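Local coordinates for protein GphF (Cystobacter violaceus, PDB 6MFC) that probably decarboxylates an acyl substrate to supply the starter unit in polyketide biosynthesis, using a fold shared with the GNAT acetyltransferases, at residues L59-T64 and A81-R86; W70-E75 and S130-F135; L166-Y171 and V206-A211. One frame throughout, in Å; residues are numbered along the deposited sequence.

In the fold
Contacts 1 and 2 sit on adjoining strands of one mixed sheet, 77-87 and 70-74, with Thr-82 N and Trp-70 O, 2.9 Å apart, probably hydrogen-bonded between them. They serve the two faces of that sheet: helix 55-64 covers one in contact 1, helix 128-140 the other in contact 2. Contact 3, where a short helix meets a loop, lies across the chain's centre and farther from it. All three are buried where they touch, but contact 3 has exposed loop residues beside it. The chemistry changes from a cation-pi pair and an arginine-glutamine hydrogen bond in contact 1, through purely apolar and aromatic packing in contact 2, to one tyrosine-asparagine bond in contact 3.

Contact 1: residues L59-T64 and A81-R86; sequences LRRVTT and ATYAQR
Arg-61 reaches down from helix 55-64 and passes over the ring of Tyr-83 on strand 77-87. With CG anti to the carbonyl carbon (chi1 -58°) and the chain extended from there to NE, the side chain makes contact along most of its length. Its CB stands 3.8 Å from Tyr-83 CD1, and its CD is 3.6 Å from Tyr-83 CG. NE turns to Glu-57, one helical turn earlier, in a salt bridge that should help fix the rotation of the guanidinium. At the tip, NH1 approaches Tyr-83 CD2 to 3.4 Å. The geometry is that of a cation-pi pair: Arg-61 CZ lies over the ring face, 4.9 Å from the Tyr-83 centroid. The two planes are 75° apart, so the guanidinium meets the ring with its edge and is not stacked flat on it. A glycerol, probably from the crystallisation liquor, lies about 3 Å from the Arg-61 side chain.

Val-62 meets the same ring at its edge, its CG2 4.1 Å from Tyr-83 CE1, and Leu-39 of helix 36-46 touches both residues. Two residues farther along the strand, Gln-85 OE1 accepts a bond from Arg-60 NH2 at 3.2 Å. The donor stands above the carbonyl plane, not on a lone pair. Gln-85 NE2 is bonded to Leu-101 O and Gln-113 OE1, which should help fix the orientation of the amide, while Arg-60 NE shares Glu-57 with Arg-61.

The segment axes approach to 8.3 Å and are inclined by 58°, an arrangement in keeping with the GNAT fold, in which the two helices between the first and second strands cover one face of the central sheet.

Contact 2: residues W70-E75 and S130-F135; sequences WVLLHE and SLLLEF
Leu-72 and Leu-132, the two residues with the most surface buried here, face each other where strand 70-74 and helix 128-140 have their nearest CA atoms, 7.6 Å apart. The meeting is between a branch and a stem: Leu-132 CD2 sits against Leu-72 CB at 3.8 Å. In Leu-132, CG is anti to the carbonyl carbon (chi1 -73°), which turns the branched end toward the strand. One methyl branch of Leu-72, CD2, is engaged more loosely, 4.4 Å from Leu-131 CD2.

Trp-70, two residues before Leu-72 and on the same side of the strand, gives the contact its aromatic half. Phe-135 directs a ring edge at the face of its indole, and the pair is T-shaped: the planes are at 75°, and the centroid of the Trp-70 five-membered ring is 5.1 Å from that of Phe-135. The atom that does the touching is Phe-135 CE1, which stands off centre over the indole, 3.6 Å from both Trp-70 CD1 and Trp-70 NE1. Another ring, that of His-30, also meets Trp-70, and Ile-28 of the edge strand 27-30 touches both Leu-72 and Phe-135, so the neighbouring strand shares in this apolar layer. No hydrogen bond joins the two segments.

Strand and helix run at 144° to one another, their axes 10.1 Å apart at closest approach. Leu-132 also rests on Thr-82 of strand 77-87, so the helix spans adjacent strands. That is the place of the GNAT helix following the fourth strand, which covers the sheet face opposite the first two helices.

Contact 3: residues L166-Y171 and V206-A211; sequences LGYEDY and VDNDGA
Tyr-168, in the first turn of helix 168-172, points its hydroxyl at the Asn-208 side chain, and nearly all the close packing gathers round its ring. Its CG lies anti to the backbone N, beside the carbonyl carbon (chi1 -171°), which sends the ring out from the helix to the turn. OH donates to Asn-208 OD1 at 2.7 Å, in the carbonyl plane and on a lone pair, with a C=O...donor angle of 131°. The backbone N of Cys-155 donates to the same oxygen, so two bonds grip it. The ring and amide planes are 71° apart; OD1 lies at the ring's edge, while the backbone Asn-208 O stands over one face, offset toward the rim and 3.7 Å from Tyr-168 CE1. Ala-211 completes the close part: its CB is 3.6 Å from Tyr-168 CE2.

This loop joins strands 193-198 and 212-218, which correspond to the last two strands of the GNAT fold, and the contact ties their connection to the short helix 168-172. Asn-208 to Ala-211 form a type I' turn, closed by Ala-211 N to Asn-208 O at 2.9 Å, with Asp-209 and Gly-210 both at positive phi. The turn thus presents the Asn-208 amide and the Ala-211 methyl to one tyrosine. Ile-197 touches both Tyr-168 and Ala-211, and Tyr-158 meets the Tyr-168 ring edge to face.

Away from the ring the association thins quickly. Val-206, Asp-207 and Asp-209 are exposed; the side chain of Asp-209 makes no close contact with segment 166-171 and pairs instead with Arg-162 in a salt bridge. On the helix, Glu-169, also exposed, takes no part in the contact.

Contact 1: residues L59-T64 and A81-R86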
ATOM      1  N   LEU A  59       9.164 -12.309   2.402  1.00 64.43           N
ATOM      2  CA  LEU A  59      10.434 -12.376   3.115  1.00 67.44           C
ATOM      3  C   LEU A  59      11.392 -11.298   2.627  1.00 71.77           C
ATOM      4  O   LEU A  59      12.150 -10.727   3.421  1.00 70.66           O
ATOM      5  CB  LEU A  59      11.058 -13.758   2.955  1.00 66.66           C
ATOM      6  CG  LEU A  59      12.388 -13.981   3.675  1.00 61.78           C
ATOM      7  CD1 LEU A  59      12.184 -14.014   5.182  1.00 57.70           C
ATOM      8  CD2 LEU A  59      13.057 -15.253   3.190  1.00 59.28           C
ATOM      9  N   ARG A  60      11.367 -11.002   1.324  1.00 71.71           N
ATOM     10  CA  ARG A  60      12.249  -9.980   0.768  1.00 65.92           C
ATOM     11  C   ARG A  60      11.997  -8.622   1.411  1.00 67.88           C
ATOM     12  O   ARG A  60      12.938  -7.860   1.654  1.00 70.36           O
ATOM     13  CB  ARG A  60      12.060  -9.893  -0.746  1.00 74.43           C
ATOM     14  CG  ARG A  60      13.117  -9.060  -1.448  1.00 55.83           C
ATOM     15  CD  ARG A  60      12.534  -8.249  -2.596  1.00 57.06           C
ATOM     16  NE  ARG A  60      11.674  -7.164  -2.128  1.00 54.30           N
ATOM     17  CZ  ARG A  60      12.126  -6.014  -1.632  1.00 70.79           C
ATOM     18  NH1 ARG A  60      13.432  -5.801  -1.530  1.00 80.07           N
ATOM     19  NH2 ARG A  60      11.275  -5.079  -1.231  1.00 55.34           N
ATOM     20  N   ARG A  61      10.732  -8.302   1.693  1.00 59.11           N
ATOM     21  CA  ARG A  61      10.407  -7.005   2.282  1.00 66.13           C
ATOM     22  C   ARG A  61      10.892  -6.913   3.724  1.00 63.47           C
ATOM     23  O   ARG A  61      11.534  -5.929   4.113  1.00 60.17           O
ATOM     24  CB  ARG A  61       8.900  -6.762   2.216  1.00 68.67           C
ATOM     25  CG  ARG A  61       8.316  -6.810   0.818  1.00 68.76           C
ATOM     26  CD  ARG A  61       6.803  -6.710   0.865  1.00 72.68           C
ATOM     27  NE  ARG A  61       6.206  -6.896  -0.452  1.00 76.92           N
ATOM     28  CZ  ARG A  61       4.898  -6.890  -0.683  1.00 79.11           C
ATOM     29  NH1 ARG A  61       4.048  -6.709   0.318  1.00 87.55           N
ATOM     30  NH2 ARG A  61       4.438  -7.068  -1.914  1.00 68.97           N
ATOM     31  N   VAL A  62      10.585  -7.928   4.533  1.00 54.36           N
ATOM     32  CA  VAL A  62      10.905  -7.869   5.956  1.00 63.67           C
ATOM     33  C   VAL A  62      12.412  -7.847   6.174  1.00 73.84           C
ATOM     34  O   VAL A  62      12.908  -7.157   7.073  1.00 79.27           O
ATOM     35  CB  VAL A  62      10.238  -9.041   6.698  1.00 68.12           C
ATOM     36  CG1 VAL A  62      10.635  -9.046   8.164  1.00 71.39           C
ATOM     37  CG2 VAL A  62       8.726  -8.961   6.551  1.00 66.93           C
ATOM     38  N   THR A  63      13.165  -8.580   5.355  1.00 73.61           N
ATOM     39  CA  THR A  63      14.610  -8.646   5.535  1.00 72.46           C
ATOM     40  C   THR A  63      15.348  -7.480   4.887  1.00 76.04           C
ATOM     41  O   THR A  63      16.475  -7.180   5.296  1.00 83.25           O
ATOM     42  CB  THR A  63      15.142  -9.966   4.980  1.00 81.44           C
ATOM     43  OG1 THR A  63      14.872 -10.041   3.574  1.00 93.36           O
ATOM     44  CG2 THR A  63      14.474 -11.139   5.684  1.00 82.56           C
ATOM     45  N   THR A  64      14.747  -6.813   3.901  1.00 73.43           N
ATOM     46  CA  THR A  64      15.418  -5.686   3.258  1.00 74.38           C
ATOM     47  C   THR A  64      15.295  -4.418   4.095  1.00 83.34           C
ATOM     48  O   THR A  64      16.286  -3.709   4.310  1.00 83.35           O
ATOM     49  CB  THR A  64      14.846  -5.458   1.858  1.00 75.81           C
ATOM     50  OG1 THR A  64      15.039  -6.639   1.068  1.00 82.38           O
ATOM     51  CG2 THR A  64      15.530  -4.280   1.182  1.00 68.76           C
ATOM     52  N   ALA A  81      -0.696  -6.045   8.693  1.00 79.42           N
ATOM     53  CA  ALA A  81       0.707  -6.004   8.304  1.00 73.73           C
ATOM     54  C   ALA A  81       0.941  -4.856   7.333  1.00 69.99           C
ATOM     55  O   ALA A  81       0.150  -4.639   6.410  1.00 62.99           O
ATOM     56  CB  ALA A  81       1.148  -7.326   7.663  1.00 70.00           C
ATOM     57  N   THR A  82       2.035  -4.126   7.545  1.00 71.92           N
ATOM     58  CA  THR A  82       2.431  -3.029   6.672  1.00 77.44           C
ATOM     59  C   THR A  82       3.888  -3.205   6.273  1.00 79.66           C
ATOM     60  O   THR A  82       4.747  -3.436   7.128  1.00 81.34           O
ATOM     61  CB  THR A  82       2.233  -1.673   7.357  1.00 84.38           C
ATOM     62  OG1 THR A  82       0.833  -1.414   7.508  1.00104.00           O
ATOM     63  CG2 THR A  82       2.858  -0.568   6.527  1.00 87.39           C
ATOM     64  N   TYR A  83       4.161  -3.096   4.975  1.00 69.63           N
ATOM     65  CA  TYR A  83       5.509  -3.189   4.439  1.00 65.33           C
ATOM     66  C   TYR A  83       5.913  -1.853   3.833  1.00 67.00           C
ATOM     67  O   TYR A  83       5.080  -1.131   3.275  1.00 80.37           O
ATOM     68  CB  TYR A  83       5.608  -4.287   3.380  1.00 70.51           C
ATOM     69  CG  TYR A  83       5.011  -5.606   3.811  1.00 71.43           C
ATOM     70  CD1 TYR A  83       5.783  -6.559   4.462  1.00 65.84           C
ATOM     71  CD2 TYR A  83       3.678  -5.899   3.563  1.00 67.59           C
ATOM     72  CE1 TYR A  83       5.241  -7.768   4.854  1.00 65.16           C
ATOM     73  CE2 TYR A  83       3.127  -7.105   3.953  1.00 80.04           C
ATOM     74  CZ  TYR A  83       3.912  -8.037   4.598  1.00 80.39           C
ATOM     75  OH  TYR A  83       3.368  -9.240   4.988  1.00 86.31           O
ATOM     76  N   ALA A  84       7.199  -1.529   3.939  1.00 62.63           N
ATOM     77  CA  ALA A  84       7.692  -0.269   3.403  1.00 65.77           C
ATOM     78  C   ALA A  84       9.190  -0.368   3.163  1.00 81.86           C
ATOM     79  O   ALA A  84       9.893  -1.127   3.833  1.00 81.81           O
ATOM     80  CB  ALA A  84       7.380   0.902   4.342  1.00 57.26           C
ATOM     81  N   GLN A  85       9.665   0.409   2.192  1.00 82.54           N
ATOM     82  CA  GLN A  85      11.089   0.545   1.931  1.00 77.19           C
ATOM     83  C   GLN A  85      11.383   1.998   1.594  1.00 77.66           C
ATOM     84  O   GLN A  85      10.509   2.742   1.145  1.00 80.58           O
ATOM     85  CB  GLN A  85      11.564  -0.373   0.795  1.00 74.68           C
ATOM     86  CG  GLN A  85      11.086   0.023  -0.591  1.00 75.36           C
ATOM     87  CD  GLN A  85      11.547  -0.949  -1.662  1.00 79.05           C
ATOM     88  OE1 GLN A  85      12.128  -1.992  -1.362  1.00 74.56           O
ATOM     89  NE2 GLN A  85      11.290  -0.610  -2.921  1.00 81.38           N
ATOM     90  N   ARG A  86      12.629   2.396   1.826  1.00 77.02           N
ATOM     91  CA  ARG A  86      13.056   3.774   1.623  1.00 69.53           C
ATOM     92  C   ARG A  86      13.606   3.922   0.209  1.00 75.86           C
ATOM     93  O   ARG A  86      14.546   3.215  -0.173  1.00 90.14           O
ATOM     94  CB  ARG A  86      14.105   4.162   2.663  1.00 62.46           C
ATOM     95  CG  ARG A  86      14.379   5.650   2.763  1.00 68.54           C
ATOM     96  CD  ARG A  86      15.108   5.970   4.057  1.00 74.76           C
ATOM     97  NE  ARG A  86      15.277   7.406   4.256  1.00 88.27           N
ATOM     98  CZ  ARG A  86      15.661   7.958   5.401  1.00100.05           C
ATOM     99  NH1 ARG A  86      15.913   7.196   6.456  1.00101.98           N
ATOM    100  NH2 ARG A  86      15.790   9.274   5.494  1.00110.53           N
TER

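Contact 2: residues W70-E75 and S130-F135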
ATOM      1  N   TRP A  70       5.765  -3.509   9.998  1.00 81.83           N
ATOM      2  CA  TRP A  70       5.093  -3.693  11.274  1.00 84.02           C
ATOM      3  C   TRP A  70       3.949  -4.686  11.134  1.00 80.08           C
ATOM      4  O   TRP A  70       3.381  -4.860  10.053  1.00 78.50           O
ATOM      5  CB  TRP A  70       4.542  -2.372  11.825  1.00 81.63           C
ATOM      6  CG  TRP A  70       5.594  -1.367  12.152  1.00 85.62           C
ATOM      7  CD1 TRP A  70       6.147  -1.127  13.376  1.00 84.72           C
ATOM      8  CD2 TRP A  70       6.219  -0.457  11.243  1.00 89.60           C
ATOM      9  NE1 TRP A  70       7.080  -0.123  13.285  1.00 87.46           N
ATOM     10  CE2 TRP A  70       7.143   0.305  11.985  1.00 97.05           C
ATOM     11  CE3 TRP A  70       6.088  -0.212   9.872  1.00 87.19           C
ATOM     12  CZ2 TRP A  70       7.933   1.293  11.402  1.00105.04           C
ATOM     13  CZ3 TRP A  70       6.872   0.770   9.296  1.00 91.24           C
ATOM     14  CH2 TRP A  70       7.783   1.510  10.059  1.00101.56           C
ATOM     15  N   VAL A  71       3.614  -5.329  12.248  1.00 82.92           N
ATOM     16  CA  VAL A  71       2.458  -6.207  12.336  1.00 75.48           C
ATOM     17  C   VAL A  71       1.559  -5.703  13.455  1.00 76.70           C
ATOM     18  O   VAL A  71       2.025  -5.115  14.437  1.00 78.02           O
ATOM     19  CB  VAL A  71       2.855  -7.680  12.576  1.00 74.68           C
ATOM     20  CG1 VAL A  71       3.616  -8.228  11.379  1.00 77.02           C
ATOM     21  CG2 VAL A  71       3.685  -7.806  13.843  1.00 73.82           C
ATOM     22  N   LEU A  72       0.259  -5.923  13.294  1.00 74.39           N
ATOM     23  CA  LEU A  72      -0.729  -5.589  14.309  1.00 76.61           C
ATOM     24  C   LEU A  72      -1.305  -6.877  14.878  1.00 81.14           C
ATOM     25  O   LEU A  72      -1.768  -7.741  14.126  1.00 78.55           O
ATOM     26  CB  LEU A  72      -1.841  -4.710  13.732  1.00 80.12           C
ATOM     27  CG  LEU A  72      -3.031  -4.406  14.647  1.00 84.85           C
ATOM     28  CD1 LEU A  72      -2.572  -3.891  16.002  1.00 95.25           C
ATOM     29  CD2 LEU A  72      -3.951  -3.399  13.987  1.00 81.27           C
ATOM     30  N   LEU A  73      -1.272  -7.001  16.201  1.00 85.49           N
ATOM     31  CA  LEU A  73      -1.707  -8.209  16.886  1.00 88.75           C
ATOM     32  C   LEU A  73      -3.063  -7.986  17.538  1.00 94.07           C
ATOM     33  O   LEU A  73      -3.250  -7.016  18.280  1.00 98.14           O
ATOM     34  CB  LEU A  73      -0.684  -8.633  17.942  1.00 96.74           C
ATOM     35  CG  LEU A  73       0.723  -8.951  17.438  1.00 92.27           C
ATOM     36  CD1 LEU A  73       1.586  -9.448  18.579  1.00 76.78           C
ATOM     37  CD2 LEU A  73       0.663  -9.976  16.325  1.00 90.34           C
ATOM     38  N   HIS A  74      -4.002  -8.887  17.261  1.00 94.60           N
ATOM     39  CA  HIS A  74      -5.307  -8.886  17.910  1.00 91.83           C
ATOM     40  C   HIS A  74      -5.643 -10.319  18.287  1.00 97.52           C
ATOM     41  O   HIS A  74      -5.667 -11.198  17.420  1.00 83.42           O
ATOM     42  CB  HIS A  74      -6.387  -8.295  17.000  1.00 93.06           C
ATOM     43  CG  HIS A  74      -7.733  -8.195  17.647  1.00 99.98           C
ATOM     44  ND1 HIS A  74      -8.008  -7.300  18.658  1.00109.09           N
ATOM     45  CD2 HIS A  74      -8.879  -8.881  17.429  1.00107.31           C
ATOM     46  CE1 HIS A  74      -9.267  -7.438  19.036  1.00116.15           C
ATOM     47  NE2 HIS A  74      -9.817  -8.390  18.305  1.00114.42           N
ATOM     48  N   GLU A  75      -5.893 -10.549  19.578  1.00100.36           N
ATOM     49  CA  GLU A  75      -6.143 -11.890  20.107  1.00103.92           C
ATOM     50  C   GLU A  75      -4.961 -12.817  19.828  1.00100.43           C
ATOM     51  O   GLU A  75      -5.128 -14.005  19.542  1.00 92.69           O
ATOM     52  CB  GLU A  75      -7.444 -12.475  19.548  1.00105.88           C
ATOM     53  CG  GLU A  75      -8.668 -11.590  19.751  1.00105.66           C
ATOM     54  CD  GLU A  75      -9.172 -11.600  21.181  1.00124.07           C
ATOM     55  OE1 GLU A  75      -8.826 -12.538  21.929  1.00130.48           O
ATOM     56  OE2 GLU A  75      -9.916 -10.668  21.557  1.00132.99           O
ATOM     57  N   SER A 130      -7.016   2.244   9.329  1.00 82.26           N
ATOM     58  CA  SER A 130      -6.607   3.616   9.597  1.00 83.62           C
ATOM     59  C   SER A 130      -5.599   3.703  10.733  1.00 86.99           C
ATOM     60  O   SER A 130      -4.835   4.673  10.794  1.00 89.98           O
ATOM     61  CB  SER A 130      -7.829   4.475   9.918  1.00 88.77           C
ATOM     62  OG  SER A 130      -8.477   4.015  11.092  1.00107.44           O
ATOM     63  N   LEU A 131      -5.575   2.716  11.630  1.00 91.14           N
ATOM     64  CA  LEU A 131      -4.599   2.731  12.715  1.00 90.20           C
ATOM     65  C   LEU A 131      -3.197   2.449  12.190  1.00 90.45           C
ATOM     66  O   LEU A 131      -2.240   3.149  12.542  1.00 95.24           O
ATOM     67  CB  LEU A 131      -4.987   1.714  13.787  1.00 89.07           C
ATOM     68  CG  LEU A 131      -4.005   1.589  14.955  1.00 85.78           C
ATOM     69  CD1 LEU A 131      -3.857   2.917  15.678  1.00 84.90           C
ATOM     70  CD2 LEU A 131      -4.435   0.496  15.918  1.00 81.91           C
ATOM     71  N   LEU A 132      -3.056   1.427  11.342  1.00 80.25           N
ATOM     72  CA  LEU A 132      -1.747   1.108  10.779  1.00 85.32           C
ATOM     73  C   LEU A 132      -1.226   2.249   9.915  1.00 93.03           C
ATOM     74  O   LEU A 132      -0.038   2.590   9.976  1.00 92.27           O
ATOM     75  CB  LEU A 132      -1.819  -0.185   9.965  1.00 85.92           C
ATOM     76  CG  LEU A 132      -1.948  -1.507  10.725  1.00 88.02           C
ATOM     77  CD1 LEU A 132      -2.003  -2.672   9.749  1.00 79.84           C
ATOM     78  CD2 LEU A 132      -0.799  -1.682  11.708  1.00 87.01           C
ATOM     79  N   LEU A 133      -2.099   2.851   9.105  1.00 92.66           N
ATOM     80  CA  LEU A 133      -1.677   3.948   8.241  1.00 85.22           C
ATOM     81  C   LEU A 133      -1.186   5.132   9.065  1.00 88.91           C
ATOM     82  O   LEU A 133      -0.068   5.620   8.865  1.00 92.94           O
ATOM     83  CB  LEU A 133      -2.826   4.367   7.324  1.00 87.43           C
ATOM     84  CG  LEU A 133      -2.553   5.580   6.433  1.00 85.39           C
ATOM     85  CD1 LEU A 133      -1.343   5.336   5.547  1.00 67.38           C
ATOM     86  CD2 LEU A 133      -3.775   5.917   5.595  1.00 85.87           C
ATOM     87  N   GLU A 134      -2.011   5.606  10.001  1.00 90.55           N
ATOM     88  CA  GLU A 134      -1.602   6.713  10.857  1.00100.12           C
ATOM     89  C   GLU A 134      -0.411   6.352  11.735  1.00105.09           C
ATOM     90  O   GLU A 134       0.306   7.252  12.185  1.00110.51           O
ATOM     91  CB  GLU A 134      -2.775   7.173  11.725  1.00114.83           C
ATOM     92  CG  GLU A 134      -3.780   8.052  10.995  1.00128.70           C
ATOM     93  CD  GLU A 134      -3.218   9.419  10.645  1.00135.50           C
ATOM     94  OE1 GLU A 134      -2.217   9.830  11.271  1.00137.43           O
ATOM     95  OE2 GLU A 134      -3.775  10.083   9.746  1.00135.20           O
ATOM     96  N   PHE A 135      -0.185   5.061  11.989  1.00104.93           N
ATOM     97  CA  PHE A 135       1.009   4.653  12.719  1.00100.03           C
ATOM     98  C   PHE A 135       2.254   4.799  11.854  1.00 88.91           C
ATOM     99  O   PHE A 135       3.290   5.284  12.322  1.00 83.36           O
ATOM    100  CB  PHE A 135       0.860   3.212  13.208  1.00 98.75           C
ATOM    101  CG  PHE A 135       1.989   2.747  14.083  1.00 97.16           C
ATOM    102  CD1 PHE A 135       3.093   2.111  13.536  1.00 93.73           C
ATOM    103  CD2 PHE A 135       1.945   2.940  15.454  1.00 97.93           C
ATOM    104  CE1 PHE A 135       4.132   1.683  14.340  1.00 94.97           C
ATOM    105  CE2 PHE A 135       2.981   2.511  16.265  1.00 91.48           C
ATOM    106  CZ  PHE A 135       4.076   1.883  15.708  1.00 89.65           C
TER

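Contact 3: residues L166-Y171 and V206-A211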
ATOM      1  N   LEU A 166     -17.159   5.451 -17.932  1.00105.83           N
ATOM      2  CA  LEU A 166     -16.229   6.351 -17.265  1.00101.27           C
ATOM      3  C   LEU A 166     -14.792   5.874 -17.432  1.00103.68           C
ATOM      4  O   LEU A 166     -14.498   4.680 -17.335  1.00100.19           O
ATOM      5  CB  LEU A 166     -16.578   6.461 -15.782  1.00 83.54           C
ATOM      6  CG  LEU A 166     -15.776   7.472 -14.963  1.00 81.94           C
ATOM      7  CD1 LEU A 166     -15.851   8.849 -15.601  1.00 84.20           C
ATOM      8  CD2 LEU A 166     -16.285   7.515 -13.531  1.00 82.62           C
ATOM      9  N   GLY A 167     -13.890   6.824 -17.692  1.00100.42           N
ATOM     10  CA  GLY A 167     -12.487   6.500 -17.796  1.00 96.21           C
ATOM     11  C   GLY A 167     -11.822   6.355 -16.441  1.00 92.89           C
ATOM     12  O   GLY A 167     -12.317   6.830 -15.419  1.00100.13           O
ATOM     13  N   TYR A 168     -10.670   5.683 -16.445  1.00 86.37           N
ATOM     14  CA  TYR A 168      -9.958   5.428 -15.197  1.00 80.59           C
ATOM     15  C   TYR A 168      -9.454   6.721 -14.572  1.00 79.92           C
ATOM     16  O   TYR A 168      -9.616   6.937 -13.364  1.00 79.78           O
ATOM     17  CB  TYR A 168      -8.802   4.458 -15.446  1.00 85.43           C
ATOM     18  CG  TYR A 168      -8.117   3.961 -14.190  1.00 83.01           C
ATOM     19  CD1 TYR A 168      -8.682   2.951 -13.421  1.00 79.75           C
ATOM     20  CD2 TYR A 168      -6.899   4.491 -13.781  1.00 82.91           C
ATOM     21  CE1 TYR A 168      -8.058   2.490 -12.275  1.00 85.28           C
ATOM     22  CE2 TYR A 168      -6.268   4.036 -12.637  1.00 86.10           C
ATOM     23  CZ  TYR A 168      -6.852   3.036 -11.887  1.00 88.02           C
ATOM     24  OH  TYR A 168      -6.228   2.579 -10.749  1.00 86.99           O
ATOM     25  N   GLU A 169      -8.851   7.601 -15.376  1.00 80.31           N
ATOM     26  CA  GLU A 169      -8.300   8.840 -14.835  1.00 79.33           C
ATOM     27  C   GLU A 169      -9.395   9.735 -14.264  1.00 83.41           C
ATOM     28  O   GLU A 169      -9.225  10.322 -13.189  1.00 76.55           O
ATOM     29  CB  GLU A 169      -7.504   9.580 -15.910  1.00 75.65           C
ATOM     30  CG  GLU A 169      -6.869  10.873 -15.416  1.00 87.87           C
ATOM     31  CD  GLU A 169      -6.089  11.598 -16.496  1.00106.10           C
ATOM     32  OE1 GLU A 169      -5.849  10.999 -17.566  1.00111.91           O
ATOM     33  OE2 GLU A 169      -5.717  12.770 -16.274  1.00113.49           O
ATOM     34  N   ASP A 170     -10.523   9.855 -14.969  1.00 85.77           N
ATOM     35  CA  ASP A 170     -11.629  10.652 -14.449  1.00 94.13           C
ATOM     36  C   ASP A 170     -12.210  10.027 -13.186  1.00 91.06           C
ATOM     37  O   ASP A 170     -12.544  10.739 -12.231  1.00 95.35           O
ATOM     38  CB  ASP A 170     -12.713  10.816 -15.516  1.00 96.08           C
ATOM     39  CG  ASP A 170     -12.313  11.781 -16.615  1.00 93.22           C
ATOM     40  OD1 ASP A 170     -11.504  12.695 -16.345  1.00 93.56           O
ATOM     41  OD2 ASP A 170     -12.815  11.633 -17.748  1.00 92.64           O
ATOM     42  N   TYR A 171     -12.336   8.698 -13.160  1.00 81.52           N
ATOM     43  CA  TYR A 171     -12.841   8.028 -11.968  1.00 82.32           C
ATOM     44  C   TYR A 171     -11.885   8.194 -10.795  1.00 82.97           C
ATOM     45  O   TYR A 171     -12.320   8.425  -9.661  1.00 96.01           O
ATOM     46  CB  TYR A 171     -13.078   6.547 -12.255  1.00 86.07           C
ATOM     47  CG  TYR A 171     -13.450   5.743 -11.031  1.00 91.70           C
ATOM     48  CD1 TYR A 171     -14.602   6.029 -10.313  1.00 96.34           C
ATOM     49  CD2 TYR A 171     -12.650   4.693 -10.595  1.00 93.20           C
ATOM     50  CE1 TYR A 171     -14.947   5.297  -9.192  1.00101.54           C
ATOM     51  CE2 TYR A 171     -12.988   3.954  -9.478  1.00 95.17           C
ATOM     52  CZ  TYR A 171     -14.137   4.259  -8.780  1.00 98.60           C
ATOM     53  OH  TYR A 171     -14.479   3.526  -7.665  1.00 95.23           O
ATOM     54  N   VAL A 206      -6.614  -6.639 -13.255  1.00 81.53           N
ATOM     55  CA  VAL A 206      -7.512  -6.336 -14.365  1.00 85.49           C
ATOM     56  C   VAL A 206      -8.591  -5.342 -13.950  1.00 99.34           C
ATOM     57  O   VAL A 206      -9.050  -4.537 -14.770  1.00104.05           O
ATOM     58  CB  VAL A 206      -8.127  -7.634 -14.918  1.00 85.02           C
ATOM     59  CG1 VAL A 206      -8.898  -7.359 -16.200  1.00 96.95           C
ATOM     60  CG2 VAL A 206      -7.046  -8.673 -15.152  1.00 79.94           C
ATOM     61  N   ASP A 207      -9.017  -5.373 -12.683  1.00100.38           N
ATOM     62  CA  ASP A 207     -10.036  -4.434 -12.226  1.00101.25           C
ATOM     63  C   ASP A 207      -9.548  -2.991 -12.262  1.00 96.08           C
ATOM     64  O   ASP A 207     -10.368  -2.071 -12.185  1.00105.63           O
ATOM     65  CB  ASP A 207     -10.494  -4.798 -10.814  1.00107.50           C
ATOM     66  CG  ASP A 207     -11.288  -6.089 -10.774  1.00113.95           C
ATOM     67  OD1 ASP A 207     -11.962  -6.408 -11.776  1.00118.21           O
ATOM     68  OD2 ASP A 207     -11.242  -6.784  -9.737  1.00118.05           O
ATOM     69  N   ASN A 208      -8.239  -2.774 -12.374  1.00 87.74           N
ATOM     70  CA  ASN A 208      -7.667  -1.446 -12.548  1.00 86.14           C
ATOM     71  C   ASN A 208      -7.091  -1.246 -13.943  1.00 94.20           C
ATOM     72  O   ASN A 208      -6.369  -0.268 -14.167  1.00 98.44           O
ATOM     73  CB  ASN A 208      -6.592  -1.191 -11.491  1.00 71.77           C
ATOM     74  CG  ASN A 208      -7.181  -0.876 -10.131  1.00 84.43           C
ATOM     75  OD1 ASN A 208      -7.150   0.269  -9.681  1.00 95.58           O
ATOM     76  ND2 ASN A 208      -7.733  -1.890  -9.471  1.00 82.83           N
ATOM     77  N   ASP A 209      -7.395  -2.145 -14.880  1.00 92.61           N
ATOM     78  CA  ASP A 209      -6.840  -2.096 -16.233  1.00 89.58           C
ATOM     79  C   ASP A 209      -5.315  -2.072 -16.192  1.00 72.21           C
ATOM     80  O   ASP A 209      -4.655  -1.409 -16.995  1.00 73.92           O
ATOM     81  CB  ASP A 209      -7.395  -0.900 -17.011  1.00100.91           C
ATOM     82  CG  ASP A 209      -8.855  -1.076 -17.383  1.00112.31           C
ATOM     83  OD1 ASP A 209      -9.680  -1.301 -16.473  1.00119.69           O
ATOM     84  OD2 ASP A 209      -9.180  -0.982 -18.585  1.00114.18           O
ATOM     85  N   GLY A 210      -4.750  -2.806 -15.235  1.00 68.27           N
ATOM     86  CA  GLY A 210      -3.318  -2.861 -15.044  1.00 65.45           C
ATOM     87  C   GLY A 210      -2.683  -1.595 -14.518  1.00 63.49           C
ATOM     88  O   GLY A 210      -1.458  -1.562 -14.358  1.00 61.80           O
ATOM     89  N   ALA A 211      -3.465  -0.559 -14.235  1.00 64.31           N
ATOM     90  CA  ALA A 211      -2.904   0.720 -13.839  1.00 78.00           C
ATOM     91  C   ALA A 211      -2.601   0.745 -12.343  1.00 75.25           C
ATOM     92  O   ALA A 211      -2.947  -0.168 -11.589  1.00 83.18           O
ATOM     93  CB  ALA A 211      -3.854   1.859 -14.206  1.00 89.23           C
TER